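Local structure of putative uncharacterized protein (Streptococcus suis, 4XZ7) at residues S174-N179 against A243-Y248; K218-Y223 against T269-A274. The protein probably acts as a transglutaminase and antiphagocytic virulence factor, the homodimeric piece here holding the transglutaminase-like domain of a longer protein. All coordinates share one frame; numbering follows the deposited sequence.

Contact 1: S174-N179 against A243-Y248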
ATOM      1  N   SER B 174       2.736   5.787   3.745  1.00 19.00           N
ATOM      2  CA  SER B 174       1.345   5.959   4.135  1.00 21.07           C
ATOM      3  C   SER B 174       0.486   6.544   3.015  1.00 22.81           C
ATOM      4  O   SER B 174      -0.725   6.296   2.951  1.00 22.79           O
ATOM      5  CB  SER B 174       1.279   6.817   5.379  1.00 25.10           C
ATOM      6  OG  SER B 174       1.867   6.090   6.445  1.00 30.95           O
ATOM      7  N   LYS B 175       1.109   7.293   2.111  1.00 19.83           N
ATOM      8  CA  LYS B 175       0.395   7.686   0.890  1.00 22.21           C
ATOM      9  C   LYS B 175       0.013   6.472   0.034  1.00 24.84           C
ATOM     10  O   LYS B 175      -1.073   6.423  -0.566  1.00 26.33           O
ATOM     11  CB  LYS B 175       1.237   8.659   0.065  1.00 18.71           C
ATOM     12  CG  LYS B 175       1.353  10.029   0.715  1.00 25.81           C
ATOM     13  CD  LYS B 175       2.408  10.858   0.003  1.00 28.90           C
ATOM     14  CE  LYS B 175       2.689  12.164   0.741  1.00 35.03           C
ATOM     15  NZ  LYS B 175       3.677  12.976  -0.037  1.00 43.16           N
ATOM     16  N   TYR B 176       0.908   5.496  -0.037  1.00 19.84           N
ATOM     17  CA  TYR B 176       0.561   4.261  -0.719  1.00 21.40           C
ATOM     18  C   TYR B 176      -0.529   3.508   0.022  1.00 18.71           C
ATOM     19  O   TYR B 176      -1.391   2.939  -0.618  1.00 18.53           O
ATOM     20  CB  TYR B 176       1.779   3.371  -0.911  1.00 21.89           C
ATOM     21  CG  TYR B 176       2.517   3.732  -2.163  1.00 23.74           C
ATOM     22  CD1 TYR B 176       2.162   3.180  -3.383  1.00 21.83           C
ATOM     23  CD2 TYR B 176       3.549   4.666  -2.133  1.00 24.59           C
ATOM     24  CE1 TYR B 176       2.825   3.529  -4.533  1.00 23.92           C
ATOM     25  CE2 TYR B 176       4.224   5.012  -3.283  1.00 28.26           C
ATOM     26  CZ  TYR B 176       3.853   4.440  -4.477  1.00 29.94           C
ATOM     27  OH  TYR B 176       4.523   4.785  -5.627  1.00 40.89           O
ATOM     28  N   THR B 177      -0.507   3.507   1.355  1.00 23.25           N
ATOM     29  CA  THR B 177      -1.595   2.856   2.098  1.00 23.94           C
ATOM     30  C   THR B 177      -2.944   3.449   1.656  1.00 26.86           C
ATOM     31  O   THR B 177      -3.887   2.720   1.244  1.00 22.34           O
ATOM     32  CB  THR B 177      -1.439   3.016   3.626  1.00 18.28           C
ATOM     33  OG1 THR B 177      -0.141   2.565   4.035  1.00 19.66           O
ATOM     34  CG2 THR B 177      -2.479   2.173   4.353  1.00 21.22           C
ATOM     35  N   HIS B 178      -3.019   4.779   1.716  1.00 25.96           N
ATOM     36  CA  HIS B 178      -4.243   5.464   1.307  1.00 26.54           C
ATOM     37  C   HIS B 178      -4.682   5.134  -0.122  1.00 25.20           C
ATOM     38  O   HIS B 178      -5.844   4.758  -0.346  1.00 23.74           O
ATOM     39  CB  HIS B 178      -4.113   6.976   1.415  1.00 25.04           C
ATOM     40  CG  HIS B 178      -5.290   7.695   0.833  1.00 25.37           C
ATOM     41  ND1 HIS B 178      -6.557   7.575   1.358  1.00 24.87           N
ATOM     42  CD2 HIS B 178      -5.408   8.491  -0.257  1.00 25.73           C
ATOM     43  CE1 HIS B 178      -7.402   8.285   0.630  1.00 31.16           C
ATOM     44  NE2 HIS B 178      -6.729   8.853  -0.354  1.00 29.68           N
ATOM     45  N   ASN B 179      -3.772   5.271  -1.083  1.00 16.59           N
ATOM     46  CA  ASN B 179      -4.167   5.027  -2.476  1.00 26.33           C
ATOM     47  C   ASN B 179      -4.533   3.560  -2.702  1.00 24.83           C
ATOM     48  O   ASN B 179      -5.372   3.239  -3.544  1.00 24.94           O
ATOM     49  CB  ASN B 179      -3.065   5.457  -3.450  1.00 24.97           C
ATOM     50  CG  ASN B 179      -2.983   6.979  -3.621  1.00 30.80           C
ATOM     51  OD1 ASN B 179      -4.003   7.667  -3.737  1.00 25.65           O
ATOM     52  ND2 ASN B 179      -1.755   7.506  -3.640  1.00 25.59           N
ATOM     53  N   ALA B 243       5.906  -2.992 -12.185  1.00 41.24           N
ATOM     54  CA  ALA B 243       4.839  -2.951 -11.180  1.00 39.13           C
ATOM     55  C   ALA B 243       4.443  -1.511 -10.888  1.00 39.93           C
ATOM     56  O   ALA B 243       5.307  -0.665 -10.625  1.00 37.71           O
ATOM     57  CB  ALA B 243       5.269  -3.649  -9.900  1.00 33.33           C
ATOM     58  N   ASP B 244       3.136  -1.241 -10.934  1.00 38.19           N
ATOM     59  CA  ASP B 244       2.634   0.125 -10.833  1.00 31.61           C
ATOM     60  C   ASP B 244       1.174   0.163 -10.364  1.00 34.32           C
ATOM     61  O   ASP B 244       0.276  -0.324 -11.052  1.00 29.10           O
ATOM     62  CB  ASP B 244       2.786   0.812 -12.194  1.00 28.80           C
ATOM     63  CG  ASP B 244       2.359   2.254 -12.175  1.00 38.48           C
ATOM     64  OD1 ASP B 244       1.886   2.737 -13.233  1.00 40.79           O
ATOM     65  OD2 ASP B 244       2.494   2.900 -11.117  1.00 38.13           O
ATOM     66  N   ILE B 245       0.944   0.740  -9.186  1.00 24.57           N
ATOM     67  CA  ILE B 245      -0.398   0.881  -8.640  1.00 19.91           C
ATOM     68  C   ILE B 245      -1.261   1.736  -9.596  1.00 18.99           C
ATOM     69  O   ILE B 245      -2.487   1.545  -9.706  1.00 20.62           O
ATOM     70  CB  ILE B 245      -0.358   1.510  -7.203  1.00 20.75           C
ATOM     71  CG1 ILE B 245      -1.762   1.542  -6.580  1.00 24.20           C
ATOM     72  CG2 ILE B 245       0.186   2.933  -7.242  1.00 14.10           C
ATOM     73  CD1 ILE B 245      -1.779   2.169  -5.196  1.00 21.85           C
ATOM     74  N   ASN B 246      -0.610   2.637 -10.327  1.00 20.20           N
ATOM     75  CA  ASN B 246      -1.309   3.479 -11.314  1.00 15.10           C
ATOM     76  C   ASN B 246      -1.987   2.666 -12.428  1.00 15.62           C
ATOM     77  O   ASN B 246      -2.947   3.128 -13.045  1.00 15.97           O
ATOM     78  CB  ASN B 246      -0.349   4.485 -11.931  1.00 27.90           C
ATOM     79  CG  ASN B 246       0.112   5.530 -10.937  1.00 34.83           C
ATOM     80  OD1 ASN B 246      -0.700   6.252 -10.349  1.00 42.37           O
ATOM     81  ND2 ASN B 246       1.420   5.612 -10.736  1.00 24.31           N
ATOM     82  N   TYR B 247      -1.490   1.459 -12.690  1.00 18.96           N
ATOM     83  CA  TYR B 247      -2.164   0.583 -13.645  1.00 18.03           C
ATOM     84  C   TYR B 247      -3.580   0.261 -13.156  1.00 16.59           C
ATOM     85  O   TYR B 247      -4.574   0.346 -13.906  1.00 17.05           O
ATOM     86  CB  TYR B 247      -1.386  -0.718 -13.870  1.00 16.39           C
ATOM     87  CG  TYR B 247      -2.157  -1.696 -14.732  1.00 22.55           C
ATOM     88  CD1 TYR B 247      -2.166  -1.581 -16.118  1.00 19.12           C
ATOM     89  CD2 TYR B 247      -2.904  -2.708 -14.155  1.00 23.69           C
ATOM     90  CE1 TYR B 247      -2.892  -2.468 -16.908  1.00 17.96           C
ATOM     91  CE2 TYR B 247      -3.633  -3.587 -14.923  1.00 28.48           C
ATOM     92  CZ  TYR B 247      -3.625  -3.472 -16.294  1.00 27.10           C
ATOM     93  OH  TYR B 247      -4.360  -4.367 -17.032  1.00 28.56           O
ATOM     94  N   TYR B 248      -3.670  -0.075 -11.883  1.00 16.39           N
ATOM     95  CA  TYR B 248      -4.948  -0.428 -11.296  1.00 20.09           C
ATOM     96  C   TYR B 248      -5.832   0.811 -11.174  1.00 18.31           C
ATOM     97  O   TYR B 248      -7.042   0.742 -11.424  1.00 19.64           O
ATOM     98  CB  TYR B 248      -4.717  -1.121  -9.943  1.00 26.43           C
ATOM     99  CG  TYR B 248      -3.782  -2.287 -10.142  1.00 26.09           C
ATOM    100  CD1 TYR B 248      -4.179  -3.367 -10.901  1.00 27.69           C
ATOM    101  CD2 TYR B 248      -2.488  -2.273  -9.647  1.00 30.69           C
ATOM    102  CE1 TYR B 248      -3.343  -4.420 -11.140  1.00 32.46           C
ATOM    103  CE2 TYR B 248      -1.628  -3.345  -9.875  1.00 30.20           C
ATOM    104  CZ  TYR B 248      -2.070  -4.412 -10.631  1.00 30.71           C
ATOM    105  OH  TYR B 248      -1.260  -5.497 -10.888  1.00 36.95           O
TER
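Ile245, in the first turn of helix 245-251, reaches between Tyr176 and Asn179, which stand one turn apart on helix 170-181. From CA the bond to CB points toward that helix, and at CB the chain forks. The CG2 branch lies between the backbone N and the carbonyl carbon and meets the Tyr176 ring, its methyl 3.8 Å from Tyr176 CE1 and slanting in to the ring. The other branch runs on fully extended: CG1 stands anti to the backbone N (chi1 -175°) and serves as a spacer, and CD1 ends against the start of the Asn179 side chain, 3.9 Å from Asn179 CB, with Asn179 C at 4.0 Å from the same methyl. The amide of Asn179 takes no part in this touch; its OD1 is hydrogen-bonded to Lys182 along the same chain.

Just before Ile245, Asp244 is the N-cap of the helix. Asp244 OD2 accepts a weak bond from Asn246 N at 3.2 Å, and with its syn lone pair it also takes Asn246 ND2 at 2.9 Å, bent to 134° at the hydrogen. In the homodimer, Asp244 OD1 is hydrogen-bonded to Tyr242 of the second subunit, while Ile245 also packs on Tyr176 of that subunit. No hydrogen bond joins the two segments, so this small contact between the linking helix and the transglutaminase-like region rests on apolar touch at the dimer interface, and the carboxylate beside it is engaged in capping and subunit pairing.

Contact 2: K218-Y223 against T269-A274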
ATOM      1  N   LYS B 218     -21.249   4.913 -31.065  1.00 34.70           N
ATOM      2  CA  LYS B 218     -20.331   5.895 -31.636  1.00 40.33           C
ATOM      3  C   LYS B 218     -20.276   7.136 -30.742  1.00 32.69           C
ATOM      4  O   LYS B 218     -19.201   7.568 -30.300  1.00 31.69           O
ATOM      5  CB  LYS B 218     -20.770   6.258 -33.067  1.00 34.38           C
ATOM      6  CG  LYS B 218     -19.739   6.968 -33.921  1.00 51.12           C
ATOM      7  CD  LYS B 218     -20.382   7.547 -35.200  1.00 58.74           C
ATOM      8  CE  LYS B 218     -21.062   6.480 -36.063  1.00 64.83           C
ATOM      9  NZ  LYS B 218     -20.096   5.665 -36.865  1.00 72.98           N
ATOM     10  N   ALA B 219     -21.453   7.668 -30.437  1.00 35.34           N
ATOM     11  CA  ALA B 219     -21.573   8.872 -29.626  1.00 35.97           C
ATOM     12  C   ALA B 219     -20.947   8.716 -28.236  1.00 32.02           C
ATOM     13  O   ALA B 219     -20.178   9.581 -27.790  1.00 35.01           O
ATOM     14  CB  ALA B 219     -23.034   9.257 -29.497  1.00 34.57           C
ATOM     15  N   PHE B 220     -21.273   7.627 -27.540  1.00 31.70           N
ATOM     16  CA  PHE B 220     -20.730   7.465 -26.186  1.00 30.53           C
ATOM     17  C   PHE B 220     -19.196   7.300 -26.187  1.00 29.35           C
ATOM     18  O   PHE B 220     -18.476   7.966 -25.432  1.00 30.16           O
ATOM     19  CB  PHE B 220     -21.372   6.282 -25.467  1.00 30.52           C
ATOM     20  CG  PHE B 220     -20.904   6.142 -24.053  1.00 35.74           C
ATOM     21  CD1 PHE B 220     -21.403   6.974 -23.065  1.00 29.47           C
ATOM     22  CD2 PHE B 220     -19.932   5.213 -23.717  1.00 31.52           C
ATOM     23  CE1 PHE B 220     -20.958   6.862 -21.762  1.00 33.22           C
ATOM     24  CE2 PHE B 220     -19.477   5.099 -22.427  1.00 27.55           C
ATOM     25  CZ  PHE B 220     -19.980   5.923 -21.446  1.00 31.44           C
ATOM     26  N   VAL B 221     -18.724   6.397 -27.038  1.00 35.39           N
ATOM     27  CA  VAL B 221     -17.309   6.099 -27.190  1.00 31.11           C
ATOM     28  C   VAL B 221     -16.512   7.366 -27.483  1.00 31.49           C
ATOM     29  O   VAL B 221     -15.497   7.643 -26.829  1.00 27.20           O
ATOM     30  CB  VAL B 221     -17.092   5.071 -28.319  1.00 37.26           C
ATOM     31  CG1 VAL B 221     -15.628   4.994 -28.711  1.00 47.83           C
ATOM     32  CG2 VAL B 221     -17.593   3.720 -27.890  1.00 37.56           C
ATOM     33  N   GLN B 222     -16.995   8.150 -28.447  1.00 33.70           N
ATOM     34  CA  GLN B 222     -16.298   9.369 -28.839  1.00 33.31           C
ATOM     35  C   GLN B 222     -16.310  10.393 -27.712  1.00 30.47           C
ATOM     36  O   GLN B 222     -15.296  11.054 -27.445  1.00 32.10           O
ATOM     37  CB  GLN B 222     -16.913   9.970 -30.105  1.00 35.42           C
ATOM     38  CG  GLN B 222     -15.975  10.934 -30.830  1.00 47.70           C
ATOM     39  CD  GLN B 222     -14.721  10.247 -31.394  1.00 53.61           C
ATOM     40  OE1 GLN B 222     -13.624  10.373 -30.836  1.00 54.30           O
ATOM     41  NE2 GLN B 222     -14.881   9.537 -32.512  1.00 53.33           N
ATOM     42  N   TYR B 223     -17.446  10.523 -27.035  1.00 32.48           N
ATOM     43  CA  TYR B 223     -17.496  11.463 -25.913  1.00 35.22           C
ATOM     44  C   TYR B 223     -16.487  11.137 -24.806  1.00 27.41           C
ATOM     45  O   TYR B 223     -15.727  12.012 -24.334  1.00 36.31           O
ATOM     46  CB  TYR B 223     -18.888  11.504 -25.296  1.00 35.71           C
ATOM     47  CG  TYR B 223     -18.960  12.512 -24.171  1.00 31.32           C
ATOM     48  CD1 TYR B 223     -18.740  12.137 -22.850  1.00 28.26           C
ATOM     49  CD2 TYR B 223     -19.223  13.845 -24.440  1.00 35.65           C
ATOM     50  CE1 TYR B 223     -18.780  13.055 -21.836  1.00 38.89           C
ATOM     51  CE2 TYR B 223     -19.282  14.767 -23.434  1.00 38.88           C
ATOM     52  CZ  TYR B 223     -19.057  14.370 -22.135  1.00 41.01           C
ATOM     53  OH  TYR B 223     -19.114  15.299 -21.134  1.00 49.30           O
ATOM     54  N   THR B 269     -14.354  -0.947 -19.395  1.00 23.24           N
ATOM     55  CA  THR B 269     -15.274  -1.304 -18.308  1.00 23.47           C
ATOM     56  C   THR B 269     -16.390  -0.268 -18.153  1.00 23.97           C
ATOM     57  O   THR B 269     -17.567  -0.616 -18.001  1.00 24.73           O
ATOM     58  CB  THR B 269     -14.533  -1.449 -16.976  1.00 22.64           C
ATOM     59  OG1 THR B 269     -13.512  -2.454 -17.107  1.00 22.29           O
ATOM     60  CG2 THR B 269     -15.501  -1.809 -15.859  1.00 22.96           C
ATOM     61  N   THR B 270     -16.021   1.007 -18.217  1.00 25.55           N
ATOM     62  CA  THR B 270     -17.021   2.064 -18.180  1.00 27.24           C
ATOM     63  C   THR B 270     -17.946   1.968 -19.398  1.00 28.41           C
ATOM     64  O   THR B 270     -19.158   2.148 -19.284  1.00 33.44           O
ATOM     65  CB  THR B 270     -16.362   3.448 -18.139  1.00 29.53           C
ATOM     66  OG1 THR B 270     -15.591   3.551 -16.946  1.00 26.17           O
ATOM     67  CG2 THR B 270     -17.422   4.568 -18.153  1.00 28.62           C
ATOM     68  N   ALA B 271     -17.369   1.670 -20.556  1.00 25.29           N
ATOM     69  CA  ALA B 271     -18.170   1.546 -21.767  1.00 28.84           C
ATOM     70  C   ALA B 271     -19.121   0.354 -21.687  1.00 28.65           C
ATOM     71  O   ALA B 271     -20.274   0.461 -22.072  1.00 29.04           O
ATOM     72  CB  ALA B 271     -17.278   1.433 -23.001  1.00 26.23           C
ATOM     73  N   ALA B 272     -18.639  -0.782 -21.187  1.00 29.57           N
ATOM     74  CA  ALA B 272     -19.476  -1.974 -21.120  1.00 27.30           C
ATOM     75  C   ALA B 272     -20.641  -1.710 -20.188  1.00 35.02           C
ATOM     76  O   ALA B 272     -21.798  -2.032 -20.523  1.00 30.23           O
ATOM     77  CB  ALA B 272     -18.683  -3.184 -20.662  1.00 30.14           C
ATOM     78  N   ARG B 273     -20.341  -1.106 -19.033  1.00 27.07           N
ATOM     79  CA  ARG B 273     -21.398  -0.766 -18.078  1.00 34.64           C
ATOM     80  C   ARG B 273     -22.425   0.151 -18.738  1.00 34.81           C
ATOM     81  O   ARG B 273     -23.624  -0.133 -18.706  1.00 34.41           O
ATOM     82  CB  ARG B 273     -20.828  -0.103 -16.822  1.00 35.64           C
ATOM     83  CG  ARG B 273     -21.852   0.120 -15.725  1.00 40.15           C
ATOM     84  CD  ARG B 273     -22.223  -1.181 -15.017  1.00 38.56           C
ATOM     85  NE  ARG B 273     -23.147  -0.946 -13.910  1.00 27.80           N
ATOM     86  CZ  ARG B 273     -23.882  -1.896 -13.347  1.00 28.38           C
ATOM     87  NH1 ARG B 273     -23.793  -3.147 -13.779  1.00 32.23           N
ATOM     88  NH2 ARG B 273     -24.712  -1.602 -12.360  1.00 28.82           N
ATOM     89  N   ALA B 274     -21.950   1.232 -19.353  1.00 28.23           N
ATOM     90  CA  ALA B 274     -22.825   2.176 -20.060  1.00 29.14           C
ATOM     91  C   ALA B 274     -23.694   1.535 -21.158  1.00 36.30           C
ATOM     92  O   ALA B 274     -24.861   1.883 -21.315  1.00 35.28           O
ATOM     93  CB  ALA B 274     -21.995   3.281 -20.656  1.00 32.49           C
TER
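Helices 218-223 and 269-274 run roughly antiparallel, their axes 10.9 Å apart at closest approach and their directions 151° apart. One ring bridges this wide gap: Phe220, with CG anti to the backbone N (chi1 -176°), stretches away from its own helix and lays its outer end on the other. The methyl of Ala274 sits over one face of the ring, offset toward the rim, with Ala274 CB 3.4 Å from Phe220 CZ. Ala274 CB also stands 3.8 Å from the centroid of the Phe220 ring, 27° off the normal, which makes a CH-pi contact. One turn back, the Ala271 backbone lies obliquely to the ring, Ala271 CA coming within 3.8 Å of Phe220 CE2.

Behind this surface, Arg273 turns elsewhere, into a salt bridge with Asp195 on helix 188-205, and Ala272 packs on strand 282-288. Helix 264-277 is probably the core helix that carries the nucleophilic cysteine at its N-terminal end in the transglutaminase family. With no hydrogen bond between the two helices, their buried contact is held by dispersion and CH-pi attraction, and small alanines let the aromatic ring come close to the helix backbone.

The chain reaches residues 174-179 first, on the helix that joins the N-terminal sheets to the transglutaminase-like region. It then runs through helix 188-205 to 218-223, and after helix 232-239 arrives at 243-248, where contact 1 closes a largely helical loop. Contact 2 closes only later, at 269-274, so the two loops cross: each holds one segment of the other. Their centres lie 26 Å apart and their nearest atoms about 9 Å. Contact 1 ties the linking helix to helix 245-251, whereas contact 2 joins two helices inside the transglutaminase-like region, one of which backs onto strand 282-288. Both sites border the second subunit.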